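Local coordinates for extracellular solute-binding protein, family 5 (Chelativorans sp., PDB 6WM6) that binds EDTA and other aminopolycarboxylates in the periplasm, as the solute-binding protein of an ABC transporter, at residues K325-A330 with K379-L384; M309-S313 with Y521-F525; L391-L396 with P431-K435. The contacts are given in a common frame with arbitrary orientation. Residues are numbered along the deposited sequence.

How the contacts relate
All three contacts lie in one lobe of this periplasmic binding protein, their centres about 20 Å (contact 2), 32 Å (contact 1) and 39 Å (contact 3) from the chain's centre. Contact 2 pairs two strands of the large mixed sheet. Contact 1 packs helix 321-330, which follows strand 305-311, against helix 377-386; L328 of helix 321-330 rests on M309 and F525. The chain then enters the hairpin of contact 3, whose partner loop reaches back through L432 and L434 to A380, A330 and V327. Centre to centre, contact 1 is about 14 Å from contact 2 and 13 Å from contact 3 and touches both, whereas those two do not meet; in sequence contact 2 encloses the others.

Contact 1: K325-A330 with K379-L384; sequences KAVLTA and KAKGIL
Two helical segments, 325-330 and 379-384, run antiparallel, their axes 175° apart in direction and 8.2 Å apart at closest approach. Phi/psi values stay helical throughout, and the register is set by A326 opposite A380, with CA atoms 4.3 Å apart. Such spacing is characteristic of an alanine-lined helix pair: A326 O lies 3.3 Å from A380 CB, and the CB atoms of A330 and A380 are 4.0 Å apart. Larger side chains close over this small-residue seam. I383 (chi1 m, chi2 t) sets CG2 4.1 Å from A326 CB and CD1 3.7 Å from T329 OG1, while L384, also m,t, brings CG to 3.5 Å from A326 CB. T329 takes the m rotamer, which lets OG1 donate to K325 O in its own helix (2.8 Å) and leaves CG2 against K379 CD at 4.0 Å. K379 extends with chi1 to chi3 all t and then turns at chi4 (m), so that NZ donates to a water at 2.9 Å; this water in turn donates to T329 OG1 (2.7 Å), linking two helices that share no direct hydrogen bond. K325 (m,t,t,t) leads its end away. On the side of helix 325-330 turned from its partner, V327 and L328 cover M309 of strand 305-311, and L328 also reaches L311; L432, in the loop after helix 416-429, packs on both A330 and A380.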
ATOM      1  N   LYS A 325      -7.476  19.438  18.535  1.00 17.20           N
ATOM      2  CA  LYS A 325      -6.264  20.237  18.424  1.00 17.60           C
ATOM      3  C   LYS A 325      -5.451  20.211  19.707  1.00 18.13           C
ATOM      4  O   LYS A 325      -4.213  20.180  19.660  1.00 18.65           O
ATOM      5  CB  LYS A 325      -6.600  21.665  18.002  1.00 19.08           C
ATOM      6  CG  LYS A 325      -7.123  21.722  16.581  1.00 19.72           C
ATOM      7  CD  LYS A 325      -7.404  23.120  16.078  1.00 21.53           C
ATOM      8  CE  LYS A 325      -7.808  23.023  14.617  1.00 26.06           C
ATOM      9  NZ  LYS A 325      -8.047  24.333  13.962  1.00 33.58           N
ATOM     10  N   ALA A 326      -6.113  20.196  20.861  1.00 18.10           N
ATOM     11  CA  ALA A 326      -5.377  20.146  22.114  1.00 19.10           C
ATOM     12  C   ALA A 326      -4.626  18.833  22.255  1.00 17.96           C
ATOM     13  O   ALA A 326      -3.438  18.816  22.619  1.00 18.92           O
ATOM     14  CB  ALA A 326      -6.330  20.338  23.294  1.00 19.85           C
ATOM     15  N   VAL A 327      -5.284  17.719  21.940  1.00 17.17           N
ATOM     16  CA  VAL A 327      -4.616  16.417  21.995  1.00 18.91           C
ATOM     17  C   VAL A 327      -3.416  16.389  21.064  1.00 17.67           C
ATOM     18  O   VAL A 327      -2.317  15.950  21.448  1.00 18.20           O
ATOM     19  CB  VAL A 327      -5.624  15.290  21.699  1.00 19.08           C
ATOM     20  CG1 VAL A 327      -4.919  13.982  21.318  1.00 21.24           C
ATOM     21  CG2 VAL A 327      -6.554  15.111  22.898  1.00 20.27           C
ATOM     22  N   LEU A 328      -3.599  16.853  19.830  1.00 17.25           N
ATOM     23  CA  LEU A 328      -2.493  16.786  18.874  1.00 17.31           C
ATOM     24  C   LEU A 328      -1.338  17.691  19.284  1.00 18.97           C
ATOM     25  O   LEU A 328      -0.172  17.348  19.052  1.00 18.62           O
ATOM     26  CB  LEU A 328      -2.960  17.133  17.468  1.00 17.32           C
ATOM     27  CG  LEU A 328      -4.013  16.199  16.854  1.00 17.61           C
ATOM     28  CD1 LEU A 328      -4.202  16.537  15.390  1.00 17.84           C
ATOM     29  CD2 LEU A 328      -3.635  14.761  17.075  1.00 17.90           C
ATOM     30  N   THR A 329      -1.632  18.823  19.924  1.00 18.69           N
ATOM     31  CA  THR A 329      -0.585  19.736  20.370  1.00 18.34           C
ATOM     32  C   THR A 329       0.199  19.150  21.538  1.00 19.59           C
ATOM     33  O   THR A 329       1.423  19.332  21.622  1.00 19.58           O
ATOM     34  CB  THR A 329      -1.235  21.064  20.737  1.00 18.37           C
ATOM     35  OG1 THR A 329      -1.858  21.629  19.581  1.00 19.54           O
ATOM     36  CG2 THR A 329      -0.217  22.081  21.276  1.00 19.99           C
ATOM     37  N   ALA A 330      -0.473  18.434  22.436  1.00 18.42           N
ATOM     38  CA  ALA A 330       0.186  17.820  23.577  1.00 19.34           C
ATOM     39  C   ALA A 330       1.052  16.629  23.188  1.00 20.22           C
ATOM     40  O   ALA A 330       2.041  16.323  23.875  1.00 20.68           O
ATOM     41  CB  ALA A 330      -0.871  17.372  24.584  1.00 20.91           C
ATOM     42  N   LYS A 379       0.324  25.106  25.744  1.00 25.30           N
ATOM     43  CA  LYS A 379      -0.494  25.546  24.617  1.00 24.01           C
ATOM     44  C   LYS A 379      -1.762  24.703  24.507  1.00 22.62           C
ATOM     45  O   LYS A 379      -2.854  25.243  24.262  1.00 23.22           O
ATOM     46  CB  LYS A 379       0.320  25.496  23.322  1.00 24.00           C
ATOM     47  CG  LYS A 379      -0.436  25.985  22.106  1.00 28.28           C
ATOM     48  CD  LYS A 379       0.444  25.999  20.863  1.00 40.44           C
ATOM     49  CE  LYS A 379      -0.069  26.980  19.817  1.00 66.23           C
ATOM     50  NZ  LYS A 379      -1.410  26.615  19.279  1.00 75.19           N
ATOM     51  N   ALA A 380      -1.633  23.378  24.676  1.00 21.07           N
ATOM     52  CA  ALA A 380      -2.801  22.510  24.628  1.00 20.61           C
ATOM     53  C   ALA A 380      -3.820  22.893  25.696  1.00 23.06           C
ATOM     54  O   ALA A 380      -5.036  22.931  25.430  1.00 20.97           O
ATOM     55  CB  ALA A 380      -2.357  21.062  24.812  1.00 20.92           C
ATOM     56  N   LYS A 381      -3.355  23.174  26.922  1.00 21.73           N
ATOM     57  CA  LYS A 381      -4.273  23.597  27.977  1.00 22.44           C
ATOM     58  C   LYS A 381      -4.950  24.906  27.604  1.00 24.07           C
ATOM     59  O   LYS A 381      -6.133  25.098  27.902  1.00 24.78           O
ATOM     60  CB  LYS A 381      -3.521  23.745  29.298  1.00 22.57           C
ATOM     61  CG  LYS A 381      -3.191  22.445  29.981  1.00 26.67           C
ATOM     62  CD  LYS A 381      -2.392  22.715  31.259  1.00 40.06           C
ATOM     63  CE  LYS A 381      -2.131  21.453  32.061  1.00 59.21           C
ATOM     64  NZ  LYS A 381      -1.277  21.751  33.247  1.00 63.61           N
ATOM     65  N   GLY A 382      -4.221  25.812  26.951  1.00 22.62           N
ATOM     66  CA  GLY A 382      -4.825  27.058  26.509  1.00 25.39           C
ATOM     67  C   GLY A 382      -5.925  26.839  25.492  1.00 23.21           C
ATOM     68  O   GLY A 382      -6.981  27.466  25.558  1.00 23.27           O
ATOM     69  N   ILE A 383      -5.693  25.941  24.531  1.00 21.20           N
ATOM     70  CA  ILE A 383      -6.724  25.606  23.553  1.00 21.04           C
ATOM     71  C   ILE A 383      -7.978  25.122  24.265  1.00 21.15           C
ATOM     72  O   ILE A 383      -9.102  25.509  23.923  1.00 21.53           O
ATOM     73  CB  ILE A 383      -6.185  24.549  22.562  1.00 20.48           C
ATOM     74  CG1 ILE A 383      -5.071  25.169  21.701  1.00 21.72           C
ATOM     75  CG2 ILE A 383      -7.297  24.021  21.688  1.00 22.02           C
ATOM     76  CD1 ILE A 383      -4.253  24.141  20.926  1.00 23.51           C
ATOM     77  N   LEU A 384      -7.804  24.250  25.255  1.00 20.40           N
ATOM     78  CA  LEU A 384      -8.958  23.737  25.985  1.00 20.00           C
ATOM     79  C   LEU A 384      -9.663  24.840  26.768  1.00 22.23           C
ATOM     80  O   LEU A 384     -10.889  24.930  26.737  1.00 20.54           O
ATOM     81  CB  LEU A 384      -8.498  22.633  26.939  1.00 20.59           C
ATOM     82  CG  LEU A 384      -8.048  21.363  26.206  1.00 21.04           C
ATOM     83  CD1 LEU A 384      -7.429  20.388  27.185  1.00 22.97           C
ATOM     84  CD2 LEU A 384      -9.207  20.721  25.458  1.00 21.03           C
TER
HETATM   85  O   HOH W   1      -1.605  23.978  18.197  1.00 22.63           O

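Contact 2: M309-S313 with Y521-F525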
ATOM      1  N   MET A 309      -2.501   8.584  13.696  1.00 15.49           N
ATOM      2  CA  MET A 309      -3.575   8.507  14.671  1.00 15.98           C
ATOM      3  C   MET A 309      -4.770   9.257  14.098  1.00 15.57           C
ATOM      4  O   MET A 309      -4.684  10.461  13.814  1.00 15.99           O
ATOM      5  CB  MET A 309      -3.196   9.118  16.006  1.00 15.58           C
ATOM      6  CG  MET A 309      -4.265   8.825  17.058  1.00 16.28           C
ATOM      7  SD  MET A 309      -3.949   9.596  18.652  1.00 18.83           S
ATOM      8  CE  MET A 309      -4.141  11.330  18.243  1.00 19.88           C
ATOM      9  N   GLY A 310      -5.886   8.561  13.937  1.00 16.29           N
ATOM     10  CA  GLY A 310      -7.113   9.188  13.510  1.00 15.75           C
ATOM     11  C   GLY A 310      -7.969   9.554  14.712  1.00 15.65           C
ATOM     12  O   GLY A 310      -7.905   8.915  15.763  1.00 17.22           O
ATOM     13  N   LEU A 311      -8.762  10.601  14.553  1.00 16.18           N
ATOM     14  CA  LEU A 311      -9.579  11.155  15.621  1.00 16.03           C
ATOM     15  C   LEU A 311     -11.022  11.185  15.127  1.00 16.62           C
ATOM     16  O   LEU A 311     -11.291  11.601  14.002  1.00 18.68           O
ATOM     17  CB  LEU A 311      -9.105  12.558  16.020  1.00 16.88           C
ATOM     18  CG  LEU A 311      -7.647  12.648  16.462  1.00 15.85           C
ATOM     19  CD1 LEU A 311      -6.730  12.917  15.276  1.00 17.97           C
ATOM     20  CD2 LEU A 311      -7.462  13.741  17.521  1.00 18.90           C
ATOM     21  N   ASN A 312     -11.940  10.720  15.972  1.00 17.99           N
ATOM     22  CA  ASN A 312     -13.332  10.561  15.547  1.00 18.82           C
ATOM     23  C   ASN A 312     -14.037  11.917  15.569  1.00 18.49           C
ATOM     24  O   ASN A 312     -14.596  12.339  16.575  1.00 18.98           O
ATOM     25  CB  ASN A 312     -14.016   9.578  16.472  1.00 18.20           C
ATOM     26  CG  ASN A 312     -15.407   9.248  16.026  1.00 19.78           C
ATOM     27  OD1 ASN A 312     -15.931   9.877  15.112  1.00 20.12           O
ATOM     28  ND2 ASN A 312     -15.994   8.242  16.647  1.00 21.16           N
ATOM     29  N   SER A 313     -14.043  12.603  14.428  1.00 17.60           N
ATOM     30  CA  SER A 313     -14.693  13.906  14.343  1.00 18.75           C
ATOM     31  C   SER A 313     -16.202  13.776  14.205  1.00 21.21           C
ATOM     32  O   SER A 313     -16.897  14.806  14.273  1.00 22.09           O
ATOM     33  CB  SER A 313     -14.157  14.740  13.183  1.00 18.36           C
ATOM     34  OG  SER A 313     -14.669  14.306  11.928  1.00 21.48           O
ATOM     35  N   TYR A 521      -8.314  20.664  10.073  1.00 16.44           N
ATOM     36  CA  TYR A 521      -9.459  19.979  10.668  1.00 17.03           C
ATOM     37  C   TYR A 521      -9.048  19.041  11.799  1.00 16.55           C
ATOM     38  O   TYR A 521      -9.888  18.688  12.630  1.00 17.82           O
ATOM     39  CB  TYR A 521     -10.183  19.207   9.554  1.00 18.67           C
ATOM     40  CG  TYR A 521     -11.511  18.614   9.915  1.00 17.12           C
ATOM     41  CD1 TYR A 521     -12.603  19.430  10.197  1.00 19.76           C
ATOM     42  CD2 TYR A 521     -11.692  17.238   9.961  1.00 19.78           C
ATOM     43  CE1 TYR A 521     -13.850  18.872  10.538  1.00 20.59           C
ATOM     44  CE2 TYR A 521     -12.915  16.687  10.284  1.00 21.13           C
ATOM     45  CZ  TYR A 521     -13.975  17.493  10.564  1.00 21.36           C
ATOM     46  OH  TYR A 521     -15.197  16.924  10.901  1.00 24.83           O
ATOM     47  N   ALA A 522      -7.783  18.613  11.829  1.00 16.63           N
ATOM     48  CA  ALA A 522      -7.210  17.888  12.958  1.00 17.48           C
ATOM     49  C   ALA A 522      -7.919  16.569  13.255  1.00 17.26           C
ATOM     50  O   ALA A 522      -8.069  16.175  14.413  1.00 18.22           O
ATOM     51  CB  ALA A 522      -7.145  18.770  14.210  1.00 18.79           C
ATOM     52  N   ALA A 523      -8.347  15.858  12.212  1.00 16.37           N
ATOM     53  CA  ALA A 523      -8.912  14.522  12.353  1.00 16.23           C
ATOM     54  C   ALA A 523      -7.936  13.409  11.985  1.00 16.39           C
ATOM     55  O   ALA A 523      -8.258  12.221  12.161  1.00 16.90           O
ATOM     56  CB  ALA A 523     -10.205  14.384  11.530  1.00 19.72           C
ATOM     57  N   LEU A 524      -6.754  13.752  11.500  1.00 15.67           N
ATOM     58  CA  LEU A 524      -5.770  12.746  11.077  1.00 15.84           C
ATOM     59  C   LEU A 524      -4.375  13.293  11.357  1.00 16.58           C
ATOM     60  O   LEU A 524      -3.978  14.338  10.815  1.00 17.41           O
ATOM     61  CB  LEU A 524      -5.959  12.388   9.604  1.00 16.67           C
ATOM     62  CG  LEU A 524      -5.101  11.249   9.071  1.00 15.73           C
ATOM     63  CD1 LEU A 524      -5.400   9.964   9.789  1.00 18.22           C
ATOM     64  CD2 LEU A 524      -5.368  11.096   7.567  1.00 17.22           C
ATOM     65  N   PHE A 525      -3.648  12.598  12.226  1.00 15.74           N
ATOM     66  CA  PHE A 525      -2.311  13.003  12.676  1.00 15.93           C
ATOM     67  C   PHE A 525      -1.277  12.043  12.118  1.00 14.71           C
ATOM     68  O   PHE A 525      -1.243  10.879  12.531  1.00 15.02           O
ATOM     69  CB  PHE A 525      -2.307  12.965  14.208  1.00 15.97           C
ATOM     70  CG  PHE A 525      -0.987  13.317  14.859  1.00 15.98           C
ATOM     71  CD1 PHE A 525      -0.577  14.634  14.997  1.00 17.49           C
ATOM     72  CD2 PHE A 525      -0.190  12.329  15.410  1.00 17.42           C
ATOM     73  CE1 PHE A 525       0.599  14.952  15.646  1.00 18.17           C
ATOM     74  CE2 PHE A 525       1.012  12.646  16.029  1.00 19.20           C
ATOM     75  CZ  PHE A 525       1.403  13.963  16.158  1.00 18.28           C
TER
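Y521 opens the second segment, and its t rotamer swings the phenol across to the loop after strand 305-311. There Y521 OH donates to S313 OG (2.9 Å), a hydroxyl also hydrogen-bonded to F484 O; R324 makes a cation-pi contact with the Y521 ring. A522 has positive phi (61°) and turns the chain from helix to strand, its O lying 3.6 Å from L311 CD1. At A523 the carbonyl O accepts from L311 N at 2.9 Å and meets G310 CA at 3.5 Å in a CA-H...O contact, with A523 CB 4.3 Å from S313 CB. L524 starts the strand as the antiparallel non-hydrogen-bonded partner of G310, their CA atoms 4.5 Å apart, and L524 CD1 lies 4.2 Å from G310 CA. F525 pairs with M309 through two 2.9 Å bonds, F525 N to M309 O and M309 N to F525 O. M309 CB and F525 CB are 4.3 Å apart; L328 of helix 321-330 packs on F525 CB and M309 CE. Backbone bonds thus join strands far apart in sequence within the large mixed sheet, apolar groups fill its helix-covered face, and the tyrosine-serine bond extends the union beyond the strand pairing.

Contact 3: L391-L396 with P431-K435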
ATOM      1  N   LEU A 391     -10.183  22.010  34.160  1.00 39.17           N
ATOM      2  CA  LEU A 391      -9.627  20.923  34.955  1.00 40.49           C
ATOM      3  C   LEU A 391     -10.209  20.991  36.361  1.00 44.78           C
ATOM      4  O   LEU A 391     -10.245  22.065  36.974  1.00 50.91           O
ATOM      5  CB  LEU A 391      -8.108  21.034  35.009  1.00 42.09           C
ATOM      6  CG  LEU A 391      -7.353  20.327  33.887  1.00 51.72           C
ATOM      7  CD1 LEU A 391      -5.881  20.712  33.875  1.00 58.52           C
ATOM      8  CD2 LEU A 391      -7.511  18.818  34.040  1.00 40.87           C
ATOM      9  N   SER A 392     -10.674  19.852  36.865  1.00 42.34           N
ATOM     10  CA  SER A 392     -11.240  19.770  38.211  1.00 48.18           C
ATOM     11  C   SER A 392     -10.812  18.447  38.831  1.00 52.45           C
ATOM     12  O   SER A 392     -11.215  17.376  38.359  1.00 43.46           O
ATOM     13  CB  SER A 392     -12.763  19.875  38.180  1.00 48.54           C
ATOM     14  OG  SER A 392     -13.316  19.535  39.439  1.00 53.37           O
ATOM     15  N   GLY A 393     -10.011  18.520  39.889  1.00 49.37           N
ATOM     16  CA  GLY A 393      -9.573  17.307  40.556  1.00 50.18           C
ATOM     17  C   GLY A 393      -8.797  16.378  39.647  1.00 53.65           C
ATOM     18  O   GLY A 393      -8.944  15.153  39.743  1.00 57.26           O
ATOM     19  N   GLY A 394      -7.982  16.934  38.757  1.00 45.59           N
ATOM     20  CA  GLY A 394      -7.197  16.134  37.841  1.00 47.37           C
ATOM     21  C   GLY A 394      -7.955  15.544  36.676  1.00 46.63           C
ATOM     22  O   GLY A 394      -7.363  14.778  35.899  1.00 36.65           O
ATOM     23  N   SER A 395      -9.239  15.861  36.521  1.00 31.92           N
ATOM     24  CA  SER A 395     -10.039  15.373  35.405  1.00 28.98           C
ATOM     25  C   SER A 395     -10.530  16.554  34.575  1.00 23.60           C
ATOM     26  O   SER A 395     -10.935  17.591  35.122  1.00 28.44           O
ATOM     27  CB  SER A 395     -11.235  14.560  35.903  1.00 41.04           C
ATOM     28  OG  SER A 395     -10.801  13.346  36.510  1.00 42.18           O
ATOM     29  N   LEU A 396     -10.512  16.385  33.261  1.00 24.07           N
ATOM     30  CA  LEU A 396     -10.976  17.424  32.352  1.00 22.55           C
ATOM     31  C   LEU A 396     -12.496  17.410  32.284  1.00 23.34           C
ATOM     32  O   LEU A 396     -13.115  16.357  32.129  1.00 24.68           O
ATOM     33  CB  LEU A 396     -10.390  17.202  30.960  1.00 23.08           C
ATOM     34  CG  LEU A 396     -10.619  18.339  29.958  1.00 23.88           C
ATOM     35  CD1 LEU A 396      -9.874  19.578  30.405  1.00 24.13           C
ATOM     36  CD2 LEU A 396     -10.230  17.906  28.540  1.00 24.39           C
ATOM     37  N   PRO A 431      -1.599  14.916  31.376  1.00 25.62           N
ATOM     38  CA  PRO A 431      -1.614  16.250  32.012  1.00 29.70           C
ATOM     39  C   PRO A 431      -2.792  17.121  31.610  1.00 27.75           C
ATOM     40  O   PRO A 431      -3.072  18.120  32.295  1.00 28.90           O
ATOM     41  CB  PRO A 431      -0.283  16.871  31.570  1.00 30.18           C
ATOM     42  CG  PRO A 431       0.596  15.708  31.254  1.00 34.79           C
ATOM     43  CD  PRO A 431      -0.309  14.630  30.712  1.00 29.16           C
ATOM     44  N   LEU A 432      -3.484  16.808  30.519  1.00 25.30           N
ATOM     45  CA  LEU A 432      -4.692  17.530  30.151  1.00 23.20           C
ATOM     46  C   LEU A 432      -5.907  17.083  30.952  1.00 23.72           C
ATOM     47  O   LEU A 432      -6.989  17.653  30.772  1.00 26.38           O
ATOM     48  CB  LEU A 432      -4.987  17.341  28.666  1.00 23.49           C
ATOM     49  CG  LEU A 432      -3.865  17.713  27.700  1.00 23.94           C
ATOM     50  CD1 LEU A 432      -4.345  17.550  26.251  1.00 23.27           C
ATOM     51  CD2 LEU A 432      -3.339  19.129  27.948  1.00 26.52           C
ATOM     52  N   GLY A 433      -5.751  16.094  31.830  1.00 24.31           N
ATOM     53  CA  GLY A 433      -6.889  15.555  32.545  1.00 23.13           C
ATOM     54  C   GLY A 433      -7.651  14.494  31.794  1.00 25.70           C
ATOM     55  O   GLY A 433      -8.810  14.228  32.117  1.00 24.49           O
ATOM     56  N   LEU A 434      -7.039  13.898  30.767  1.00 24.55           N
ATOM     57  CA  LEU A 434      -7.662  12.859  29.961  1.00 24.64           C
ATOM     58  C   LEU A 434      -7.102  11.492  30.315  1.00 24.09           C
ATOM     59  O   LEU A 434      -5.929  11.345  30.663  1.00 27.78           O
ATOM     60  CB  LEU A 434      -7.388  13.132  28.477  1.00 22.84           C
ATOM     61  CG  LEU A 434      -8.064  14.400  27.951  1.00 22.94           C
ATOM     62  CD1 LEU A 434      -7.505  14.757  26.574  1.00 23.65           C
ATOM     63  CD2 LEU A 434      -9.566  14.206  27.866  1.00 23.22           C
ATOM     64  N   LYS A 435      -7.980  10.491  30.245  1.00 24.18           N
ATOM     65  CA  LYS A 435      -7.608   9.096  30.437  1.00 25.67           C
ATOM     66  C   LYS A 435      -7.898   8.341  29.148  1.00 25.12           C
ATOM     67  O   LYS A 435      -8.680   8.789  28.308  1.00 25.22           O
ATOM     68  CB  LYS A 435      -8.408   8.459  31.566  1.00 29.32           C
ATOM     69  CG  LYS A 435      -8.198   9.102  32.927  1.00 39.44           C
ATOM     70  CD  LYS A 435      -9.262   8.635  33.915  1.00 57.93           C
ATOM     71  CE  LYS A 435      -9.227   9.451  35.198  1.00 74.00           C
ATOM     72  NZ  LYS A 435     -10.490   9.336  35.984  1.00 80.20           N
TER
HETATM   73  O   HOH W   2      -7.763  12.385  34.610  1.00 43.03           O
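L391 points its side chain at the other segment, where CD2 lies 3.5 Å from L432 O and 3.6 Å from G433 CA, and CD1 comes to 4.1 Å from P431 O. From S392 the chain turns back: S392 N donates to S395 O (2.9 Å) and S395 N to S392 O (3.1 Å), closing a type I' turn with G393 and G394 at its two positive-phi corners. This is a tight two-residue beta hairpin, strand 390-392 pairing with 395-397, its flank laid against the loop that leads from helix 416-429 to strand 436-439. G394 O meets G433 CA in a CA-H...O contact of 3.5 Å and lies 2.7 Å from a water. S395 directs CB away, but its backbone crosses G433 closely, CA to CA 4.3 Å. G433 has phi 84°, and a CB here would clash with both L391 CD2 and L396 N, so glycine is what permits the approach. L396 makes the single direct hydrogen bond between the segments, N to G433 O at 3.0 Å. Its CB sits 3.4 Å from L432 O, a buried carbonyl without a hydrogen-bonding partner, and its CD2 touches L434 CD2 at 3.8 Å. That leucine pair continues inward, L396 resting on L384 of helix 377-386 and L434 on L323 and V327 of helix 321-330.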